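Local coordinates for protein cytolethal distending toxin subunit A (Haemophilus ducreyi, PDB 1SR4) that probably forms, as a ricin-type lectin subunit, a heterodimer with CdtC that is required to deliver the genotoxic subunit CdtB, at residues A[55-63]-A[95-103]; A[67-75]-A[83-93]. All blocks are in the same frame, centred on the assembly; numbering follows the deposited sequence.

Contact 1. Residues A[55-63]-A[95-103]; sequences SEPSNFMTL and NIRNWKMEP
Met61 and Trp99 exchange two backbone hydrogen bonds. Met61 N gives to Trp99 O at 2.8 Å, and Trp99 N gives to Met61 O at 2.9 Å. The pair is a single antiparallel bridge. Waters extend the polar link on either side: one joins Asn59 O to Met101 N, the other Leu63 N to Arg97 O.

Phe60 and Lys100 carry much of the apolar packing. Phe60 CE1 lies 3.7 Å from Lys100 CB, and the bend of the lysine at chi3 (-69°) sets CE 3.9 Å from Phe60 CZ. The edge of the Phe60 ring meets the Trp99 carbonyl carbon. Met61 is bent at chi2 and chi3, and its CE comes 4.1 Å from Met101 SD.

Strands 62-65 and 99-103 belong to the beta-trefoil expected of this ricin-type lectin family; the bridge ties Met61, next to the first, to Trp99 on the second.

Polar side chains lie at both ends. Thr62 CG2 touches Asn98 OD1 at 3.3 Å, while that oxygen accepts from Val199 N. Glu56 OE2 stays 4.4 Å from Lys100 NZ, beyond a salt bridge. Asn59 OD1 accepts from Glu34 N of CdtB, and Glu102 forms salt bridges with Arg111 and with Arg261 of CdtB.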
ATOM      1  N   SER A  55       2.415  -1.882  18.540  1.00 19.58           N
ATOM      2  CA  SER A  55       1.612  -1.798  17.328  1.00 20.59           C
ATOM      3  C   SER A  55       1.284  -0.314  17.084  1.00 19.54           C
ATOM      4  O   SER A  55       1.032   0.104  15.966  1.00 21.59           O
ATOM      5  CB  SER A  55       0.306  -2.589  17.499  1.00 21.95           C
ATOM      6  OG  SER A  55      -0.416  -2.121  18.630  1.00 24.61           O
ATOM      7  N   GLU A  56       1.306   0.475  18.147  1.00 19.72           N
ATOM      8  CA  GLU A  56       0.979   1.893  18.065  1.00 18.42           C
ATOM      9  C   GLU A  56       1.724   2.680  16.966  1.00 16.16           C
ATOM     10  O   GLU A  56       1.110   3.477  16.254  1.00 16.36           O
ATOM     11  CB  GLU A  56       1.213   2.545  19.427  1.00 21.71           C
ATOM     12  CG  GLU A  56       0.509   3.880  19.614  1.00 30.51           C
ATOM     13  CD  GLU A  56      -0.997   3.771  19.423  1.00 34.76           C
ATOM     14  OE1 GLU A  56      -1.581   2.778  19.913  1.00 37.00           O
ATOM     15  OE2 GLU A  56      -1.600   4.676  18.796  1.00 37.98           O
ATOM     16  N   PRO A  57       3.048   2.477  16.825  1.00 13.30           N
ATOM     17  CA  PRO A  57       3.812   3.197  15.794  1.00 11.24           C
ATOM     18  C   PRO A  57       3.267   3.011  14.377  1.00 12.07           C
ATOM     19  O   PRO A  57       3.461   3.875  13.515  1.00  8.63           O
ATOM     20  CB  PRO A  57       5.229   2.634  15.954  1.00 12.14           C
ATOM     21  CG  PRO A  57       5.306   2.335  17.451  1.00 11.58           C
ATOM     22  CD  PRO A  57       3.948   1.671  17.676  1.00 12.54           C
ATOM     23  N   SER A  58       2.575   1.895  14.142  1.00 10.80           N
ATOM     24  CA  SER A  58       1.998   1.595  12.841  1.00 10.99           C
ATOM     25  C   SER A  58       0.931   2.603  12.456  1.00 11.57           C
ATOM     26  O   SER A  58       0.611   2.765  11.273  1.00 10.24           O
ATOM     27  CB  SER A  58       1.338   0.205  12.850  1.00 12.95           C
ATOM     28  OG  SER A  58       2.289  -0.812  13.116  1.00 21.23           O
ATOM     29  N   ASN A  59       0.356   3.264  13.451  1.00 11.27           N
ATOM     30  CA  ASN A  59      -0.716   4.211  13.172  1.00 11.83           C
ATOM     31  C   ASN A  59      -0.278   5.595  12.715  1.00 12.69           C
ATOM     32  O   ASN A  59      -1.114   6.410  12.312  1.00 12.12           O
ATOM     33  CB  ASN A  59      -1.620   4.341  14.396  1.00 12.40           C
ATOM     34  CG  ASN A  59      -2.229   3.012  14.800  1.00 16.26           C
ATOM     35  OD1 ASN A  59      -2.770   2.293  13.962  1.00 17.38           O
ATOM     36  ND2 ASN A  59      -2.140   2.674  16.081  1.00 17.43           N
ATOM     37  N   PHE A  60       1.024   5.860  12.754  1.00  9.97           N
ATOM     38  CA  PHE A  60       1.513   7.175  12.386  1.00 11.05           C
ATOM     39  C   PHE A  60       2.396   7.192  11.158  1.00  8.65           C
ATOM     40  O   PHE A  60       2.898   6.171  10.723  1.00  7.40           O
ATOM     41  CB  PHE A  60       2.242   7.777  13.587  1.00 11.01           C
ATOM     42  CG  PHE A  60       1.372   7.878  14.788  1.00 12.65           C
ATOM     43  CD1 PHE A  60       0.505   8.956  14.941  1.00 12.40           C
ATOM     44  CD2 PHE A  60       1.333   6.846  15.713  1.00 13.81           C
ATOM     45  CE1 PHE A  60      -0.390   8.993  16.000  1.00 14.33           C
ATOM     46  CE2 PHE A  60       0.431   6.880  16.787  1.00 14.52           C
ATOM     47  CZ  PHE A  60      -0.426   7.951  16.925  1.00 14.57           C
ATOM     48  N   MET A  61       2.582   8.381  10.615  1.00  9.52           N
ATOM     49  CA  MET A  61       3.393   8.553   9.426  1.00 10.13           C
ATOM     50  C   MET A  61       3.842  10.001   9.339  1.00  9.38           C
ATOM     51  O   MET A  61       3.521  10.813  10.219  1.00  9.47           O
ATOM     52  CB  MET A  61       2.553   8.187   8.198  1.00 12.24           C
ATOM     53  CG  MET A  61       1.142   8.807   8.176  1.00 17.33           C
ATOM     54  SD  MET A  61       1.066  10.555   7.709  1.00 22.65           S
ATOM     55  CE  MET A  61       1.159  10.381   5.919  1.00 21.12           C
ATOM     56  N   THR A  62       4.608  10.320   8.301  1.00  7.67           N
ATOM     57  CA  THR A  62       4.991  11.703   8.069  1.00  9.30           C
ATOM     58  C   THR A  62       4.649  12.052   6.621  1.00  8.72           C
ATOM     59  O   THR A  62       4.505  11.170   5.766  1.00  7.22           O
ATOM     60  CB  THR A  62       6.503  11.968   8.245  1.00  9.03           C
ATOM     61  OG1 THR A  62       7.240  11.055   7.423  1.00  8.98           O
ATOM     62  CG2 THR A  62       6.928  11.833   9.710  1.00  8.01           C
ATOM     63  N   LEU A  63       4.487  13.343   6.370  1.00  7.60           N
ATOM     64  CA  LEU A  63       4.227  13.855   5.032  1.00  9.30           C
ATOM     65  C   LEU A  63       5.592  14.454   4.717  1.00  9.13           C
ATOM     66  O   LEU A  63       6.021  15.423   5.364  1.00 10.06           O
ATOM     67  CB  LEU A  63       3.143  14.937   5.075  1.00 11.11           C
ATOM     68  CG  LEU A  63       1.777  14.354   5.467  1.00 12.54           C
ATOM     69  CD1 LEU A  63       0.746  15.458   5.705  1.00 10.27           C
ATOM     70  CD2 LEU A  63       1.331  13.411   4.355  1.00 15.04           C
ATOM     71  N   ASN A  95       7.784  13.797  18.632  1.00 10.80           N
ATOM     72  CA  ASN A  95       6.589  13.326  17.939  1.00  9.54           C
ATOM     73  C   ASN A  95       5.579  14.362  17.403  1.00  9.74           C
ATOM     74  O   ASN A  95       4.517  13.974  16.883  1.00  7.01           O
ATOM     75  CB  ASN A  95       5.875  12.287  18.825  1.00  9.24           C
ATOM     76  CG  ASN A  95       6.768  11.094  19.173  1.00 12.71           C
ATOM     77  OD1 ASN A  95       7.830  10.892  18.572  1.00 10.94           O
ATOM     78  ND2 ASN A  95       6.328  10.285  20.143  1.00 11.24           N
ATOM     79  N   ILE A  96       5.882  15.660  17.512  1.00  7.18           N
ATOM     80  CA  ILE A  96       4.968  16.662  16.965  1.00  8.67           C
ATOM     81  C   ILE A  96       5.120  16.637  15.431  1.00  9.13           C
ATOM     82  O   ILE A  96       4.377  17.310  14.698  1.00  7.75           O
ATOM     83  CB  ILE A  96       5.290  18.094  17.455  1.00 10.44           C
ATOM     84  CG1 ILE A  96       6.658  18.542  16.926  1.00 10.66           C
ATOM     85  CG2 ILE A  96       5.237  18.145  18.980  1.00 10.04           C
ATOM     86  CD1 ILE A  96       6.988  20.017  17.224  1.00 14.41           C
ATOM     87  N   ARG A  97       6.087  15.845  14.962  1.00  8.35           N
ATOM     88  CA  ARG A  97       6.364  15.700  13.523  1.00  8.39           C
ATOM     89  C   ARG A  97       5.593  14.553  12.860  1.00  8.09           C
ATOM     90  O   ARG A  97       5.582  14.436  11.632  1.00  9.20           O
ATOM     91  CB  ARG A  97       7.860  15.478  13.317  1.00  6.93           C
ATOM     92  CG  ARG A  97       8.717  16.677  13.725  1.00  8.59           C
ATOM     93  CD  ARG A  97      10.197  16.316  13.671  1.00  9.86           C
ATOM     94  NE  ARG A  97      10.499  15.230  14.599  1.00  8.02           N
ATOM     95  CZ  ARG A  97      11.638  14.547  14.589  1.00  8.67           C
ATOM     96  NH1 ARG A  97      12.594  14.845  13.706  1.00  6.97           N
ATOM     97  NH2 ARG A  97      11.813  13.542  15.437  1.00  5.28           N
ATOM     98  N   ASN A  98       4.946  13.720  13.674  1.00  7.75           N
ATOM     99  CA  ASN A  98       4.192  12.566  13.193  1.00  8.43           C
ATOM    100  C   ASN A  98       2.694  12.785  13.240  1.00  8.82           C
ATOM    101  O   ASN A  98       2.183  13.420  14.151  1.00  9.23           O
ATOM    102  CB  ASN A  98       4.531  11.306  14.019  1.00  6.32           C
ATOM    103  CG  ASN A  98       5.995  10.949  13.946  1.00  8.68           C
ATOM    104  OD1 ASN A  98       6.587  10.956  12.867  1.00  6.71           O
ATOM    105  ND2 ASN A  98       6.593  10.630  15.093  1.00  8.35           N
ATOM    106  N   TRP A  99       1.998  12.212  12.262  1.00  9.26           N
ATOM    107  CA  TRP A  99       0.562  12.354  12.163  1.00  9.97           C
ATOM    108  C   TRP A  99      -0.111  11.020  11.912  1.00 10.37           C
ATOM    109  O   TRP A  99       0.490  10.099  11.348  1.00 10.36           O
ATOM    110  CB  TRP A  99       0.202  13.279  10.995  1.00  9.53           C
ATOM    111  CG  TRP A  99       0.907  14.606  11.016  1.00  8.44           C
ATOM    112  CD1 TRP A  99       2.145  14.889  10.509  1.00  8.30           C
ATOM    113  CD2 TRP A  99       0.408  15.824  11.574  1.00  8.53           C
ATOM    114  NE1 TRP A  99       2.447  16.220  10.717  1.00  8.56           N
ATOM    115  CE2 TRP A  99       1.395  16.816  11.364  1.00  8.90           C
ATOM    116  CE3 TRP A  99      -0.784  16.175  12.229  1.00  8.62           C
ATOM    117  CZ2 TRP A  99       1.230  18.143  11.783  1.00  7.59           C
ATOM    118  CZ3 TRP A  99      -0.950  17.501  12.649  1.00 10.73           C
ATOM    119  CH2 TRP A  99       0.056  18.466  12.420  1.00  8.41           C
ATOM    120  N   LYS A 100      -1.369  10.943  12.331  1.00  9.77           N
ATOM    121  CA  LYS A 100      -2.199   9.781  12.105  1.00 11.34           C
ATOM    122  C   LYS A 100      -3.182  10.236  11.017  1.00 12.12           C
ATOM    123  O   LYS A 100      -3.918  11.213  11.183  1.00 12.93           O
ATOM    124  CB  LYS A 100      -2.961   9.391  13.374  1.00 13.02           C
ATOM    125  CG  LYS A 100      -4.036   8.319  13.139  1.00 18.08           C
ATOM    126  CD  LYS A 100      -4.849   8.017  14.412  1.00 20.46           C
ATOM    127  CE  LYS A 100      -3.999   7.320  15.459  1.00 26.35           C
ATOM    128  NZ  LYS A 100      -4.741   7.017  16.738  1.00 29.54           N
ATOM    129  N   MET A 101      -3.169   9.535   9.899  1.00 11.86           N
ATOM    130  CA  MET A 101      -4.041   9.841   8.777  1.00 14.44           C
ATOM    131  C   MET A 101      -5.335   9.012   8.887  1.00 15.28           C
ATOM    132  O   MET A 101      -5.282   7.784   8.889  1.00 17.60           O
ATOM    133  CB  MET A 101      -3.301   9.483   7.497  1.00 13.73           C
ATOM    134  CG  MET A 101      -3.705  10.255   6.304  1.00 18.12           C
ATOM    135  SD  MET A 101      -2.719   9.794   4.850  1.00 18.23           S
ATOM    136  CE  MET A 101      -4.011   9.808   3.785  1.00 11.09           C
ATOM    137  N   GLU A 102      -6.481   9.685   8.973  1.00 14.60           N
ATOM    138  CA  GLU A 102      -7.782   9.019   9.078  1.00 16.42           C
ATOM    139  C   GLU A 102      -8.754   9.532   8.035  1.00 15.79           C
ATOM    140  O   GLU A 102      -8.617  10.656   7.537  1.00 14.15           O
ATOM    141  CB  GLU A 102      -8.450   9.289  10.427  1.00 17.03           C
ATOM    142  CG  GLU A 102      -7.557   9.192  11.621  1.00 21.36           C
ATOM    143  CD  GLU A 102      -8.304   9.431  12.925  1.00 23.63           C
ATOM    144  OE1 GLU A 102      -9.208  10.292  12.967  1.00 23.61           O
ATOM    145  OE2 GLU A 102      -7.971   8.760  13.922  1.00 25.91           O
ATOM    146  N   PRO A 103      -9.762   8.711   7.692  1.00 16.93           N
ATOM    147  CA  PRO A 103     -10.736   9.166   6.711  1.00 16.98           C
ATOM    148  C   PRO A 103     -11.483  10.312   7.370  1.00 17.64           C
ATOM    149  O   PRO A 103     -11.612  10.350   8.590  1.00 19.35           O
ATOM    150  CB  PRO A 103     -11.619   7.933   6.507  1.00 17.51           C
ATOM    151  CG  PRO A 103     -10.632   6.820   6.623  1.00 16.99           C
ATOM    152  CD  PRO A 103      -9.845   7.245   7.858  1.00 16.01           C
TER
HETATM  153  O   HOH W   1      -1.894   7.287   9.637  1.00 24.48           O
HETATM  154  O   HOH W   2       5.237  14.823   8.859  1.00  7.40           O

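Contact 2. Residues A[67-75]-A[83-93]; sequences NGALLTVWA and WAYPNIYSQDF
Trp74, Trp83, Tyr85 and Phe93 form an aromatic cluster. Trp74 CG is anti to its backbone nitrogen (chi1 -180°), which carries the indole over toward Tyr85 and Phe93. Phe93 CZ reaches the edge of the indole, 3.5 Å from Trp74 CD1. The same CZ stands over the centre of the Tyr85 ring. Tyr85 OH lies over one face of the indole, 3.5 Å from Trp74 NE1, at an angle too poor for a hydrogen bond. The Trp74 five-membered ring and the Tyr85 ring lie almost in the same orientation, 13° apart, with little overlap. Trp83 CD1 packs on Trp74 CB at 3.7 Å. Thr72 sends CG2 to Tyr85 CD2 and OG1 to the edge of the Phe93 ring.

Trp83, Tyr85, Leu70 and Thr72 share one face of this beta hairpin; Leu71 and Ala84 lie on the other. Ala69 CB packs against Ala84 CB at 3.7 Å.

Four backbone hydrogen bonds join the antiparallel strands. Leu70 pairs with Tyr85 and Thr72 with Trp83, each in both directions. Thr72 N to Trp83 O is 2.7 Å. Outside them, Thr72 OG1 donates to Val73 O, and an Asx turn holds Asn67 OD1 on Ala69 N. A water bridges Gly68 O and Asn87 N.

Trp74, Trp83 and Tyr85 fall within residues 74-85, a region inferred to mediate binding to target cells. Tyr173 meets Trp83 edge-to-face. Asn87 takes a hydrogen bond from Arg97 through OD1 and gives one through ND2 to Leu26 O of the CdtC chain. Leu71 and Val73 touch strand 127-131, and Leu70 and Leu71 touch strand 62-65.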
ATOM      1  N   ASN A  67      12.360  17.325  -0.712  1.00  9.14           N
ATOM      2  CA  ASN A  67      13.633  17.755  -0.143  1.00  9.94           C
ATOM      3  C   ASN A  67      13.841  17.094   1.227  1.00 10.38           C
ATOM      4  O   ASN A  67      14.795  17.416   1.946  1.00  8.92           O
ATOM      5  CB  ASN A  67      13.646  19.285  -0.007  1.00 10.35           C
ATOM      6  CG  ASN A  67      12.578  19.793   0.946  1.00 10.35           C
ATOM      7  OD1 ASN A  67      11.707  19.033   1.389  1.00  8.32           O
ATOM      8  ND2 ASN A  67      12.623  21.091   1.251  1.00  8.54           N
ATOM      9  N   GLY A  68      12.947  16.161   1.564  1.00 10.09           N
ATOM     10  CA  GLY A  68      13.039  15.429   2.823  1.00  9.49           C
ATOM     11  C   GLY A  68      12.406  16.124   4.021  1.00 11.28           C
ATOM     12  O   GLY A  68      12.347  15.550   5.120  1.00 11.85           O
ATOM     13  N   ALA A  69      11.934  17.354   3.824  1.00 10.02           N
ATOM     14  CA  ALA A  69      11.334  18.117   4.909  1.00 10.27           C
ATOM     15  C   ALA A  69       9.981  17.515   5.254  1.00 12.06           C
ATOM     16  O   ALA A  69       9.206  17.159   4.363  1.00 11.39           O
ATOM     17  CB  ALA A  69      11.195  19.598   4.505  1.00 10.06           C
ATOM     18  N   LEU A  70       9.701  17.420   6.550  1.00 10.91           N
ATOM     19  CA  LEU A  70       8.465  16.811   7.051  1.00  9.06           C
ATOM     20  C   LEU A  70       7.464  17.870   7.553  1.00  8.68           C
ATOM     21  O   LEU A  70       7.843  18.781   8.290  1.00  7.35           O
ATOM     22  CB  LEU A  70       8.826  15.861   8.201  1.00  8.55           C
ATOM     23  CG  LEU A  70      10.029  14.935   7.965  1.00  8.57           C
ATOM     24  CD1 LEU A  70      10.490  14.315   9.308  1.00  9.34           C
ATOM     25  CD2 LEU A  70       9.655  13.866   6.964  1.00  5.27           C
ATOM     26  N   LEU A  71       6.199  17.768   7.136  1.00  7.32           N
ATOM     27  CA  LEU A  71       5.193  18.716   7.600  1.00  9.59           C
ATOM     28  C   LEU A  71       5.159  18.580   9.125  1.00  9.36           C
ATOM     29  O   LEU A  71       4.988  17.480   9.654  1.00  8.61           O
ATOM     30  CB  LEU A  71       3.817  18.373   7.046  1.00  9.27           C
ATOM     31  CG  LEU A  71       2.762  19.409   7.484  1.00 12.58           C
ATOM     32  CD1 LEU A  71       3.030  20.785   6.795  1.00  7.73           C
ATOM     33  CD2 LEU A  71       1.370  18.900   7.126  1.00  9.52           C
ATOM     34  N   THR A  72       5.300  19.693   9.833  1.00  8.64           N
ATOM     35  CA  THR A  72       5.322  19.612  11.285  1.00  8.79           C
ATOM     36  C   THR A  72       4.822  20.848  12.026  1.00 10.19           C
ATOM     37  O   THR A  72       4.812  21.967  11.500  1.00  8.19           O
ATOM     38  CB  THR A  72       6.765  19.353  11.759  1.00  7.52           C
ATOM     39  OG1 THR A  72       6.801  19.226  13.176  1.00  7.90           O
ATOM     40  CG2 THR A  72       7.672  20.503  11.338  1.00  8.17           C
ATOM     41  N   VAL A  73       4.375  20.603  13.249  1.00 10.82           N
ATOM     42  CA  VAL A  73       3.970  21.665  14.151  1.00 10.87           C
ATOM     43  C   VAL A  73       5.315  22.288  14.530  1.00 12.40           C
ATOM     44  O   VAL A  73       6.342  21.599  14.520  1.00 12.39           O
ATOM     45  CB  VAL A  73       3.344  21.071  15.440  1.00 13.00           C
ATOM     46  CG1 VAL A  73       3.389  22.111  16.590  1.00 10.78           C
ATOM     47  CG2 VAL A  73       1.921  20.601  15.158  1.00 10.33           C
ATOM     48  N   TRP A  74       5.347  23.590  14.794  1.00 11.87           N
ATOM     49  CA  TRP A  74       6.595  24.199  15.251  1.00 13.99           C
ATOM     50  C   TRP A  74       6.216  24.822  16.608  1.00 14.58           C
ATOM     51  O   TRP A  74       6.559  24.273  17.648  1.00 13.15           O
ATOM     52  CB  TRP A  74       7.125  25.258  14.277  1.00 15.52           C
ATOM     53  CG  TRP A  74       8.397  25.855  14.771  1.00 23.04           C
ATOM     54  CD1 TRP A  74       9.581  25.201  15.002  1.00 24.73           C
ATOM     55  CD2 TRP A  74       8.603  27.208  15.180  1.00 26.50           C
ATOM     56  NE1 TRP A  74      10.508  26.068  15.535  1.00 25.43           N
ATOM     57  CE2 TRP A  74       9.936  27.306  15.655  1.00 27.37           C
ATOM     58  CE3 TRP A  74       7.791  28.350  15.197  1.00 28.75           C
ATOM     59  CZ2 TRP A  74      10.472  28.505  16.141  1.00 29.32           C
ATOM     60  CZ3 TRP A  74       8.328  29.548  15.685  1.00 31.48           C
ATOM     61  CH2 TRP A  74       9.653  29.612  16.148  1.00 30.17           C
ATOM     62  N   ALA A  75       5.479  25.937  16.593  1.00 13.70           N
ATOM     63  CA  ALA A  75       5.026  26.557  17.849  1.00 16.28           C
ATOM     64  C   ALA A  75       3.899  25.649  18.323  1.00 15.22           C
ATOM     65  O   ALA A  75       2.949  25.376  17.578  1.00 15.01           O
ATOM     66  CB  ALA A  75       4.505  27.986  17.600  1.00 14.97           C
ATOM     67  N   TRP A  83       5.024  24.112   9.433  1.00  8.04           N
ATOM     68  CA  TRP A  83       6.184  24.313   8.579  1.00  8.15           C
ATOM     69  C   TRP A  83       6.654  22.921   8.153  1.00  7.58           C
ATOM     70  O   TRP A  83       6.009  21.927   8.468  1.00  9.28           O
ATOM     71  CB  TRP A  83       7.309  24.981   9.386  1.00  9.75           C
ATOM     72  CG  TRP A  83       6.935  26.348   9.875  1.00 12.96           C
ATOM     73  CD1 TRP A  83       6.215  26.660  10.990  1.00 13.21           C
ATOM     74  CD2 TRP A  83       7.181  27.584   9.194  1.00 13.01           C
ATOM     75  NE1 TRP A  83       5.991  28.023  11.042  1.00 12.14           N
ATOM     76  CE2 TRP A  83       6.573  28.608   9.950  1.00 13.28           C
ATOM     77  CE3 TRP A  83       7.857  27.921   8.011  1.00 13.26           C
ATOM     78  CZ2 TRP A  83       6.616  29.960   9.559  1.00 15.40           C
ATOM     79  CZ3 TRP A  83       7.901  29.264   7.621  1.00 17.34           C
ATOM     80  CH2 TRP A  83       7.281  30.263   8.394  1.00 14.30           C
ATOM     81  N   ALA A  84       7.765  22.853   7.434  1.00  6.52           N
ATOM     82  CA  ALA A  84       8.321  21.565   7.050  1.00  7.42           C
ATOM     83  C   ALA A  84       9.836  21.585   7.312  1.00  8.44           C
ATOM     84  O   ALA A  84      10.577  22.378   6.716  1.00  7.75           O
ATOM     85  CB  ALA A  84       8.039  21.272   5.603  1.00  6.44           C
ATOM     86  N   TYR A  85      10.265  20.719   8.230  1.00  8.13           N
ATOM     87  CA  TYR A  85      11.668  20.571   8.614  1.00  9.12           C
ATOM     88  C   TYR A  85      12.091  19.133   8.398  1.00  8.19           C
ATOM     89  O   TYR A  85      11.321  18.214   8.680  1.00  7.57           O
ATOM     90  CB  TYR A  85      11.872  20.814  10.120  1.00  9.46           C
ATOM     91  CG  TYR A  85      11.877  22.239  10.617  1.00 11.49           C
ATOM     92  CD1 TYR A  85      13.063  22.831  11.069  1.00 10.93           C
ATOM     93  CD2 TYR A  85      10.687  22.963  10.733  1.00  9.64           C
ATOM     94  CE1 TYR A  85      13.057  24.105  11.639  1.00 10.57           C
ATOM     95  CE2 TYR A  85      10.673  24.228  11.292  1.00 11.19           C
ATOM     96  CZ  TYR A  85      11.858  24.791  11.746  1.00 11.67           C
ATOM     97  OH  TYR A  85      11.822  26.030  12.326  1.00 13.49           O
ATOM     98  N   PRO A  86      13.302  18.913   7.873  1.00  9.02           N
ATOM     99  CA  PRO A  86      13.714  17.522   7.701  1.00  8.49           C
ATOM    100  C   PRO A  86      14.076  17.004   9.103  1.00  9.71           C
ATOM    101  O   PRO A  86      14.377  17.780  10.021  1.00  6.66           O
ATOM    102  CB  PRO A  86      14.943  17.629   6.797  1.00  9.58           C
ATOM    103  CG  PRO A  86      15.521  18.973   7.161  1.00  9.23           C
ATOM    104  CD  PRO A  86      14.277  19.840   7.258  1.00  8.78           C
ATOM    105  N   ASN A  87      14.043  15.691   9.275  1.00  9.36           N
ATOM    106  CA  ASN A  87      14.399  15.103  10.561  1.00  9.15           C
ATOM    107  C   ASN A  87      15.779  15.595  11.047  1.00  9.26           C
ATOM    108  O   ASN A  87      15.971  15.918  12.227  1.00  7.06           O
ATOM    109  CB  ASN A  87      14.472  13.577  10.450  1.00  8.97           C
ATOM    110  CG  ASN A  87      15.140  12.950  11.676  1.00  9.84           C
ATOM    111  OD1 ASN A  87      14.566  12.966  12.764  1.00 10.91           O
ATOM    112  ND2 ASN A  87      16.365  12.423  11.512  1.00  7.46           N
ATOM    113  N   ILE A  88      16.737  15.666  10.126  1.00  7.86           N
ATOM    114  CA  ILE A  88      18.093  16.033  10.515  1.00 10.20           C
ATOM    115  C   ILE A  88      18.206  17.412  11.141  1.00 11.27           C
ATOM    116  O   ILE A  88      19.145  17.654  11.891  1.00 11.94           O
ATOM    117  CB  ILE A  88      19.084  15.882   9.325  1.00  9.73           C
ATOM    118  CG1 ILE A  88      20.530  15.878   9.828  1.00 10.21           C
ATOM    119  CG2 ILE A  88      18.868  16.996   8.304  1.00  9.27           C
ATOM    120  CD1 ILE A  88      20.891  14.687  10.625  1.00 17.13           C
ATOM    121  N   TYR A  89      17.248  18.303  10.880  1.00 10.04           N
ATOM    122  CA  TYR A  89      17.300  19.639  11.478  1.00  9.80           C
ATOM    123  C   TYR A  89      16.235  19.818  12.558  1.00 11.06           C
ATOM    124  O   TYR A  89      16.024  20.938  13.035  1.00 11.06           O
ATOM    125  CB  TYR A  89      17.067  20.728  10.418  1.00 10.88           C
ATOM    126  CG  TYR A  89      18.082  20.797   9.296  1.00 10.38           C
ATOM    127  CD1 TYR A  89      19.400  20.391   9.487  1.00  9.15           C
ATOM    128  CD2 TYR A  89      17.718  21.295   8.039  1.00  8.16           C
ATOM    129  CE1 TYR A  89      20.330  20.478   8.455  1.00  9.56           C
ATOM    130  CE2 TYR A  89      18.628  21.381   7.015  1.00  7.55           C
ATOM    131  CZ  TYR A  89      19.932  20.974   7.219  1.00  9.83           C
ATOM    132  OH  TYR A  89      20.832  21.058   6.183  1.00 10.17           O
ATOM    133  N   SER A  90      15.566  18.732  12.946  1.00  9.90           N
ATOM    134  CA  SER A  90      14.489  18.819  13.926  1.00 10.51           C
ATOM    135  C   SER A  90      14.425  17.666  14.934  1.00 11.03           C
ATOM    136  O   SER A  90      13.347  17.345  15.441  1.00 12.04           O
ATOM    137  CB  SER A  90      13.151  18.901  13.172  1.00  8.81           C
ATOM    138  OG  SER A  90      12.992  17.753  12.329  1.00  8.76           O
ATOM    139  N   GLN A  91      15.555  17.040  15.235  1.00 12.14           N
ATOM    140  CA  GLN A  91      15.532  15.919  16.174  1.00 14.77           C
ATOM    141  C   GLN A  91      14.888  16.260  17.517  1.00 14.43           C
ATOM    142  O   GLN A  91      14.246  15.417  18.132  1.00 15.69           O
ATOM    143  CB  GLN A  91      16.947  15.388  16.414  1.00 15.80           C
ATOM    144  CG  GLN A  91      17.599  14.849  15.162  1.00 16.97           C
ATOM    145  CD  GLN A  91      18.534  15.844  14.551  1.00 20.07           C
ATOM    146  OE1 GLN A  91      18.263  17.067  14.542  1.00 18.57           O
ATOM    147  NE2 GLN A  91      19.643  15.350  14.022  1.00 16.40           N
ATOM    148  N   ASP A  92      15.040  17.503  17.952  1.00 13.65           N
ATOM    149  CA  ASP A  92      14.488  17.921  19.231  1.00 13.17           C
ATOM    150  C   ASP A  92      12.986  18.158  19.186  1.00 13.43           C
ATOM    151  O   ASP A  92      12.388  18.389  20.222  1.00 12.84           O
ATOM    152  CB  ASP A  92      15.209  19.181  19.716  1.00 12.52           C
ATOM    153  CG  ASP A  92      15.131  20.333  18.707  1.00 15.84           C
ATOM    154  OD1 ASP A  92      15.163  20.069  17.487  1.00 14.44           O
ATOM    155  OD2 ASP A  92      15.063  21.502  19.131  1.00 16.36           O
ATOM    156  N   PHE A  93      12.372  18.111  18.000  1.00 12.28           N
ATOM    157  CA  PHE A  93      10.916  18.319  17.897  1.00 12.46           C
ATOM    158  C   PHE A  93      10.142  17.121  18.448  1.00 12.59           C
ATOM    159  O   PHE A  93       9.038  17.264  18.957  1.00 11.62           O
ATOM    160  CB  PHE A  93      10.474  18.522  16.445  1.00 12.16           C
ATOM    161  CG  PHE A  93      10.795  19.881  15.873  1.00 14.16           C
ATOM    162  CD1 PHE A  93      11.960  20.558  16.235  1.00 11.95           C
ATOM    163  CD2 PHE A  93       9.989  20.422  14.871  1.00 13.38           C
ATOM    164  CE1 PHE A  93      12.321  21.743  15.601  1.00 12.45           C
ATOM    165  CE2 PHE A  93      10.342  21.603  14.229  1.00 13.28           C
ATOM    166  CZ  PHE A  93      11.514  22.266  14.593  1.00 13.69           C
TER
HETATM  167  O   HOH W   3      13.540  14.011   7.068  1.00  6.95           O

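How the contacts relate
Contact 2 is nested along the chain inside the loop closed by contact 1, and their centres lie 14 Å apart. Strand 62-65 leads on to strand 69-73, and strand 82-86 precedes strand 99-103. The two touch directly. Leu63 O and Leu71 N are 2.9 Å apart, a probable hydrogen bond. Arg97 NH1 lies 2.9 Å from Asn87 OD1, also probably bonded, and it bonds Ser90 OG too. Trp99 NE1 bonds Leu71 O, and Ile96 CD1 packs 3.2 Å from Val73 O. Contact 1 adjoins CdtB and, more slightly, CdtC. Contact 2 adjoins CdtC and includes aromatic residues of the inferred cell-binding region.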